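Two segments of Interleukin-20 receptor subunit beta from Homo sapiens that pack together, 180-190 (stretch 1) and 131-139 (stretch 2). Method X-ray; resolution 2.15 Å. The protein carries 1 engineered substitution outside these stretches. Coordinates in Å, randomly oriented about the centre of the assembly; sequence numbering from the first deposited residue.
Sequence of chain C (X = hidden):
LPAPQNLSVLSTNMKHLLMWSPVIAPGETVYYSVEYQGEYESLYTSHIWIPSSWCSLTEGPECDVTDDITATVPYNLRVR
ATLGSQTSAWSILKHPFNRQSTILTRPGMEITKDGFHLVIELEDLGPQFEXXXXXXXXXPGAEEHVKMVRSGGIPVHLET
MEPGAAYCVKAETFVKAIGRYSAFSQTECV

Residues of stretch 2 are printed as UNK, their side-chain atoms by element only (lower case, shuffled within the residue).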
# COMPACT_ATOMS: atom_id res chain seq x y z
N ARG C 180 -12.47 -11.70 -7.02
CA ARG C 180 -13.82 -11.82 -7.56
C ARG C 180 -14.14 -10.62 -8.43
O ARG C 180 -13.66 -9.53 -8.16
CB ARG C 180 -14.87 -11.97 -6.44
CG ARG C 180 -14.82 -13.34 -5.77
CD ARG C 180 -15.88 -13.47 -4.65
NE ARG C 180 -17.17 -12.98 -5.14
CZ ARG C 180 -18.08 -12.26 -4.48
NH1 ARG C 180 -17.91 -11.86 -3.22
NH2 ARG C 180 -19.18 -11.91 -5.12
N TYR C 181 -14.89 -10.91 -9.51
CA TYR C 181 -15.54 -9.92 -10.39
C TYR C 181 -17.05 -9.98 -10.14
O TYR C 181 -17.58 -11.08 -9.81
CB TYR C 181 -15.32 -10.28 -11.89
CG TYR C 181 -13.87 -10.46 -12.33
CD1 TYR C 181 -13.17 -11.66 -12.04
CD2 TYR C 181 -13.19 -9.43 -13.00
CE1 TYR C 181 -11.82 -11.83 -12.39
CE2 TYR C 181 -11.83 -9.58 -13.38
CZ TYR C 181 -11.16 -10.79 -13.08
OH TYR C 181 -9.83 -10.95 -13.42
N SER C 182 -17.70 -8.82 -10.31
CA SER C 182 -19.17 -8.73 -10.46
C SER C 182 -19.70 -9.23 -11.83
O SER C 182 -18.95 -9.46 -12.78
CB SER C 182 -19.67 -7.29 -10.27
OG SER C 182 -19.53 -6.48 -11.42
N ALA C 183 -21.01 -9.37 -11.91
CA ALA C 183 -21.73 -9.55 -13.18
C ALA C 183 -21.51 -8.30 -14.01
O ALA C 183 -21.23 -7.23 -13.45
CB ALA C 183 -23.24 -9.75 -12.93
N PHE C 184 -21.68 -8.40 -15.33
CA PHE C 184 -21.70 -7.21 -16.19
C PHE C 184 -22.96 -6.39 -15.93
O PHE C 184 -23.98 -6.93 -15.53
CB PHE C 184 -21.59 -7.60 -17.67
CG PHE C 184 -20.20 -7.94 -18.08
CD1 PHE C 184 -19.30 -6.93 -18.49
CD2 PHE C 184 -19.73 -9.25 -17.99
CE1 PHE C 184 -17.99 -7.23 -18.85
CE2 PHE C 184 -18.41 -9.56 -18.35
CZ PHE C 184 -17.54 -8.55 -18.79
N SER C 185 -22.87 -5.08 -16.13
CA SER C 185 -24.05 -4.21 -16.11
C SER C 185 -24.87 -4.43 -17.41
O SER C 185 -24.40 -5.12 -18.34
CB SER C 185 -23.65 -2.74 -16.04
OG SER C 185 -22.96 -2.37 -17.24
N GLN C 186 -26.04 -3.79 -17.48
CA GLN C 186 -26.81 -3.78 -18.72
C GLN C 186 -25.97 -3.18 -19.87
O GLN C 186 -25.29 -2.16 -19.68
CB GLN C 186 -28.10 -2.95 -18.54
CG GLN C 186 -29.29 -3.71 -17.96
CD GLN C 186 -30.32 -4.14 -19.01
OE1 GLN C 186 -30.28 -3.71 -20.17
NE2 GLN C 186 -31.27 -4.97 -18.58
N THR C 187 -26.02 -3.80 -21.05
CA THR C 187 -25.40 -3.22 -22.24
C THR C 187 -26.14 -1.96 -22.62
O THR C 187 -27.37 -1.92 -22.63
CB THR C 187 -25.35 -4.18 -23.44
OG1 THR C 187 -24.55 -5.30 -23.12
CG2 THR C 187 -24.73 -3.51 -24.69
N GLU C 188 -25.38 -0.90 -22.91
CA GLU C 188 -25.95 0.29 -23.51
C GLU C 188 -25.33 0.54 -24.90
O GLU C 188 -24.19 0.18 -25.17
CB GLU C 188 -25.74 1.46 -22.56
CG GLU C 188 -26.49 2.73 -22.97
CD GLU C 188 -26.81 3.60 -21.76
OE1 GLU C 188 -26.24 3.36 -20.68
OE2 GLU C 188 -27.63 4.53 -21.89
N CYS C 189 -26.12 1.12 -25.78
CA CYS C 189 -25.69 1.28 -27.18
C CYS C 189 -25.92 2.70 -27.62
O CYS C 189 -26.96 3.28 -27.30
CB CYS C 189 -26.41 0.31 -28.15
SG CYS C 189 -26.06 -1.46 -27.89
N VAL C 190 -24.94 3.28 -28.29
CA VAL C 190 -25.15 4.53 -29.03
C VAL C 190 -24.61 4.34 -30.43
O VAL C 190 -24.71 5.23 -31.23
CB VAL C 190 -24.51 5.76 -28.31
CG1 VAL C 190 -24.85 5.77 -26.82
CG2 VAL C 190 -22.99 5.82 -28.49
N UNK C 131 -12.25 -1.59 -12.62
CA UNK C 131 -13.36 -1.72 -13.61
C UNK C 131 -12.83 -2.27 -14.93
O UNK C 131 -11.83 -1.76 -15.48
c UNK C 131 -14.63 1.56 -10.68
c UNK C 131 -14.02 1.01 -11.81
c UNK C 131 -14.08 -0.39 -13.90
c UNK C 131 -16.00 1.31 -10.42
c UNK C 131 -14.74 0.21 -12.69
c UNK C 131 -16.73 0.51 -11.29
c UNK C 131 -16.10 -0.05 -12.41
N UNK C 132 -13.50 -3.32 -15.39
CA UNK C 132 -13.40 -3.86 -16.72
C UNK C 132 -14.53 -3.32 -17.57
O UNK C 132 -15.68 -3.39 -17.20
c UNK C 132 -12.69 -6.16 -17.57
c UNK C 132 -11.71 -6.86 -16.65
c UNK C 132 -13.50 -7.14 -18.45
c UNK C 132 -13.58 -5.35 -16.66
N UNK C 133 -14.20 -2.80 -18.73
CA UNK C 133 -15.21 -2.27 -19.65
C UNK C 133 -15.01 -2.98 -20.97
O UNK C 133 -13.92 -2.97 -21.51
c UNK C 133 -16.25 -0.21 -20.68
c UNK C 133 -15.16 -0.07 -18.44
c UNK C 133 -15.11 -0.74 -19.81
N UNK C 134 -16.05 -3.66 -21.43
CA UNK C 134 -16.07 -4.31 -22.74
C UNK C 134 -16.82 -3.40 -23.64
O UNK C 134 -17.88 -2.86 -23.25
c UNK C 134 -16.75 -5.67 -22.69
N UNK C 135 -16.24 -3.18 -24.83
CA UNK C 135 -16.91 -2.45 -25.88
C UNK C 135 -16.58 -2.97 -27.29
O UNK C 135 -15.50 -3.54 -27.54
c UNK C 135 -14.66 -0.12 -27.26
c UNK C 135 -14.36 -0.32 -24.88
c UNK C 135 -13.33 0.32 -27.38
c UNK C 135 -12.55 0.44 -26.21
c UNK C 135 -15.18 -0.47 -25.98
o UNK C 135 -11.25 0.87 -26.10
c UNK C 135 -13.07 0.12 -25.00
c UNK C 135 -16.62 -0.94 -25.76
N UNK C 136 -17.52 -2.75 -28.20
CA UNK C 136 -17.46 -3.29 -29.56
C UNK C 136 -18.34 -2.47 -30.51
O UNK C 136 -19.31 -1.82 -30.10
c UNK C 136 -21.26 -5.54 -27.98
c UNK C 136 -21.46 -5.96 -25.66
c UNK C 136 -19.86 -5.36 -27.86
c UNK C 136 -17.89 -4.78 -29.57
n UNK C 136 -21.59 -5.35 -29.30
c UNK C 136 -22.07 -5.84 -26.90
c UNK C 136 -20.06 -5.79 -25.51
c UNK C 136 -19.36 -5.05 -29.18
c UNK C 136 -20.45 -5.07 -30.01
c UNK C 136 -19.26 -5.50 -26.60
N UNK C 137 -17.98 -2.52 -31.78
CA UNK C 137 -18.82 -2.01 -32.84
C UNK C 137 -19.91 -3.06 -33.05
O UNK C 137 -19.57 -4.24 -33.18
n UNK C 137 -19.04 1.44 -38.82
n UNK C 137 -18.27 -0.29 -37.50
n UNK C 137 -18.02 1.91 -36.80
c UNK C 137 -17.97 -1.83 -34.09
c UNK C 137 -18.44 1.02 -37.70
c UNK C 137 -17.63 -0.90 -36.36
c UNK C 137 -18.59 -1.00 -35.18
N UNK C 138 -21.18 -2.67 -33.07
CA UNK C 138 -22.29 -3.65 -33.21
C UNK C 138 -22.59 -4.09 -34.67
O UNK C 138 -23.58 -3.67 -35.30
c UNK C 138 -23.56 -3.15 -32.50
c UNK C 138 -24.62 -4.23 -32.28
c UNK C 138 -25.98 -3.83 -32.86
c UNK C 138 -27.53 -2.00 -32.13
n UNK C 138 -27.69 -1.51 -33.35
n UNK C 138 -28.15 -1.41 -31.11
n UNK C 138 -26.74 -3.05 -31.88
N UNK C 139 -21.71 -4.95 -35.18
CA UNK C 139 -21.92 -5.72 -36.42
C UNK C 139 -21.40 -7.15 -36.15
O UNK C 139 -20.64 -7.36 -35.19
o UNK C 139 -19.18 -5.51 -39.55
c UNK C 139 -21.51 -5.58 -39.01
c UNK C 139 -21.16 -5.07 -37.59
o UNK C 139 -20.61 -5.52 -41.24
c UNK C 139 -20.35 -5.52 -40.00

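Position 131 carries seven side-chain carbons, one leading into a six-membered ring with no heteroatom. The ring is out of reach of stretch 1. An all-carbon ring on a single methylene is phenylalanine, Phe 131.

At position 132 there are four carbons, forked at the second, and the CA-to-CB bond points toward stretch 1. The fork reaches two aromatic rings, those of Tyr 181 and Phe 184. Four carbons with this branching make leucine. In Leu 132, CD1 lies 4.3 Å from CE2 of Tyr 181 and CD2 lies 4.3 Å from CZ of Phe 184, so each methyl meets a different ring. Neither chi angle sits in a standard well (-141° and 110°).

Position 133 has three carbons, the first carrying the other two, and its CA-to-CB bond points away from stretch 1. Branching at CB without oxygen identifies valine, and Val 133 is buried without touching the other segment.

A single carbon makes up the side chain at position 134. The CA-to-CB bond points toward stretch 1, and CB of position 134 lies 4.3 Å from CE1 of Phe 184. One carbon alone is alanine; the CB of Ala 134 thus adds a second apolar contact to the phenylalanine ring.

Position 135 shows one carbon, then a six-carbon ring bearing an oxygen. It makes no contact with stretch 1. The ring with its single hydroxyl oxygen is tyrosine, and Tyr 135 is buried in the assembly.

At position 136 one carbon leads to fused five- and six-membered rings holding eight carbons and one nitrogen. The CA-to-CB bond runs sideways, but the far end of the ring system comes nearer and approaches Thr 187. Only tryptophan has this indole: CH2 of Trp 136 lies 4.1 Å from OG1 of Thr 187, a van der Waals approach.

Position 137 has three carbons, a nitrogen, and a carbon carrying two more nitrogens, beyond reach of stretch 1. This guanidinium chain is arginine; the terminal nitrogens of Arg 137 are hydrogen-bonded elsewhere in the structure.

The same set of atoms recurs at position 138, but here the CA-to-CB bond points toward stretch 1 and the chain ends beside Cys 189. It is a second arginine, Arg 138, whose NH2 comes within 3.8 Å of CB of Cys 189.

Position 139 has three carbons, the third carrying two oxygens, and is poorly ordered. This carboxylate chain is glutamate, and Glu 139 makes no contact with stretch 1; its backbone N donates to O of Arg 137 at 3.0 Å.

The two segments run in broadly similar directions, 29° apart, and bury 292 Å² in total. No hydrogen bond crosses between them. Apolar packing of Tyr 181 and Phe 184 against Leu 132 and Ala 134 forms one part of the contact, which then continues through Thr 187 beside Trp 136 to Cys 189 beside Arg 138. Side chains alone bridge the gap between the backbones.

Stretch 2 131-139: FLVAYWRRE
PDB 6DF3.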